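Local coordinates for fucolectin-related protein (Streptococcus pneumoniae, PDB 2WMF), which probably hydrolyses glycosidic bonds in host blood-group carbohydrate antigens, as a family 98 glycoside hydrolase, at residues A[277-282]-A[311-316]. Numbering follows the deposited sequence.
Sequences MEMMNV and KGIIPF
Met279 and Met280 meet Phe316 and Ile313 where helices 272-283 and 307-322 run side by side, their local axes 10.1 Å apart and crossing at -27°. The helices belong to an eight-stranded parallel beta/alpha barrel, the catalytic fold of this family. Helix 272-283 precedes the last barrel strand, 289-293, and helix 307-322 follows it. The contact is buried and apolar.

The Phe316 ring fits between Met279 and Met280. Its CG lies anti to the backbone N (chi1 -164°), which carries the ring across to helix 272-283. Ring carbon CD2 of Phe316 lies 3.7 Å from Met279 CB. The far end lies against the backbone of the next residue, with Phe316 CZ 3.7 Å from Met280 CA. The ring approaches both atoms obliquely. Met280 crosses Phe316 at about a right angle, and its CB is 3.8 Å from Phe316 CZ. The Met280 chain then bends at its last torsion (chi3 -74°), which brings CE back to 3.9 Å from Phe316 CE1.

Met279 runs the other way, sliding past Phe316 in the opposite direction, toward Ile313 at the end of the wider pi-type turn 311-313. Met279 SD passes 4.0 Å from Ile313 CA.

Phe292 of strand 289-293 touches both Met279 and Ile313, so this side of the helix pair packs on the barrel wall. Met280 also reaches Tyr432 and Tyr434 of strand 430-434, in one of the antiparallel sheets. At the end of the Met279 chain, the methyl CE sits 3.7 Å from Ile313 O and 4.2 Å from Ile313 CG2.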
# COMPACT_ATOMS: atom_id res chain seq x y z
N MET A 277 -0.09 -5.12 -5.85
CA MET A 277 1.28 -5.54 -5.53
C MET A 277 1.97 -4.59 -4.51
O MET A 277 2.67 -5.03 -3.58
CB MET A 277 2.09 -5.67 -6.81
CG MET A 277 1.56 -6.82 -7.69
SD MET A 277 1.89 -6.69 -9.49
CE MET A 277 3.56 -6.29 -9.43
N GLU A 278 1.75 -3.27 -4.66
CA GLU A 278 2.19 -2.31 -3.64
C GLU A 278 1.54 -2.62 -2.25
O GLU A 278 2.23 -2.56 -1.23
CB GLU A 278 1.92 -0.85 -4.07
CG GLU A 278 2.52 -0.43 -5.40
CD GLU A 278 2.62 1.07 -5.53
OE1 GLU A 278 2.95 1.73 -4.53
OE2 GLU A 278 2.34 1.61 -6.62
N MET A 279 0.25 -2.97 -2.24
CA MET A 279 -0.39 -3.36 -0.98
C MET A 279 0.26 -4.64 -0.43
O MET A 279 0.47 -4.77 0.78
CB MET A 279 -1.89 -3.62 -1.16
CG MET A 279 -2.68 -2.38 -1.68
SD MET A 279 -4.38 -2.83 -2.17
CE MET A 279 -5.15 -3.21 -0.59
N MET A 280 0.59 -5.60 -1.31
CA MET A 280 1.29 -6.81 -0.86
C MET A 280 2.62 -6.54 -0.13
O MET A 280 2.93 -7.20 0.82
CB MET A 280 1.55 -7.74 -2.04
CG MET A 280 2.08 -9.10 -1.63
SD MET A 280 2.50 -10.18 -3.02
CE MET A 280 0.86 -10.64 -3.56
N ASN A 281 3.41 -5.55 -0.58
CA ASN A 281 4.64 -5.17 0.09
C ASN A 281 4.39 -4.74 1.53
O ASN A 281 5.24 -4.97 2.40
CB ASN A 281 5.29 -3.99 -0.66
CG ASN A 281 5.97 -4.40 -1.97
OD1 ASN A 281 5.98 -5.58 -2.36
ND2 ASN A 281 6.49 -3.39 -2.67
N VAL A 282 3.26 -4.08 1.72
CA VAL A 282 2.86 -3.57 3.06
C VAL A 282 2.37 -4.76 3.92
O VAL A 282 2.91 -5.02 5.02
CB VAL A 282 1.82 -2.45 2.93
CG1 VAL A 282 1.21 -2.12 4.29
CG2 VAL A 282 2.49 -1.18 2.27
N LYS A 311 -11.73 -4.17 -8.64
CA LYS A 311 -11.02 -5.28 -9.15
C LYS A 311 -9.51 -5.24 -8.89
O LYS A 311 -8.80 -6.18 -9.30
CB LYS A 311 -11.31 -5.47 -10.66
CG LYS A 311 -12.70 -6.06 -10.89
CD LYS A 311 -12.92 -6.49 -12.37
CE LYS A 311 -14.09 -7.49 -12.63
NZ LYS A 311 -14.20 -8.04 -14.06
N GLY A 312 -9.01 -4.17 -8.25
CA GLY A 312 -7.60 -4.06 -7.88
C GLY A 312 -7.45 -3.98 -6.36
O GLY A 312 -6.93 -4.90 -5.73
N ILE A 313 -7.92 -2.90 -5.75
CA ILE A 313 -7.76 -2.70 -4.30
C ILE A 313 -8.63 -3.66 -3.47
O ILE A 313 -8.14 -4.33 -2.51
CB ILE A 313 -8.06 -1.21 -3.93
CG1 ILE A 313 -7.00 -0.30 -4.59
CG2 ILE A 313 -8.19 -1.02 -2.40
CD1 ILE A 313 -7.37 1.18 -4.70
N ILE A 314 -9.91 -3.71 -3.77
CA ILE A 314 -10.83 -4.53 -2.97
C ILE A 314 -10.42 -6.02 -2.91
O ILE A 314 -10.40 -6.59 -1.83
CB ILE A 314 -12.32 -4.31 -3.40
CG1 ILE A 314 -12.73 -2.91 -2.95
CG2 ILE A 314 -13.24 -5.43 -2.84
CD1 ILE A 314 -12.85 -2.74 -1.41
N PRO A 315 -10.03 -6.64 -4.05
CA PRO A 315 -9.67 -8.06 -3.93
C PRO A 315 -8.48 -8.30 -2.99
O PRO A 315 -8.50 -9.25 -2.20
CB PRO A 315 -9.39 -8.48 -5.38
CG PRO A 315 -10.29 -7.57 -6.16
CD PRO A 315 -10.16 -6.23 -5.46
N PHE A 316 -7.49 -7.40 -3.02
CA PHE A 316 -6.33 -7.60 -2.16
C PHE A 316 -6.69 -7.28 -0.71
O PHE A 316 -6.29 -8.00 0.18
CB PHE A 316 -5.06 -6.91 -2.59
CG PHE A 316 -3.89 -7.48 -1.89
CD1 PHE A 316 -3.30 -8.65 -2.35
CD2 PHE A 316 -3.46 -6.92 -0.72
CE1 PHE A 316 -2.28 -9.27 -1.61
CE2 PHE A 316 -2.39 -7.52 0.02
CZ PHE A 316 -1.82 -8.68 -0.44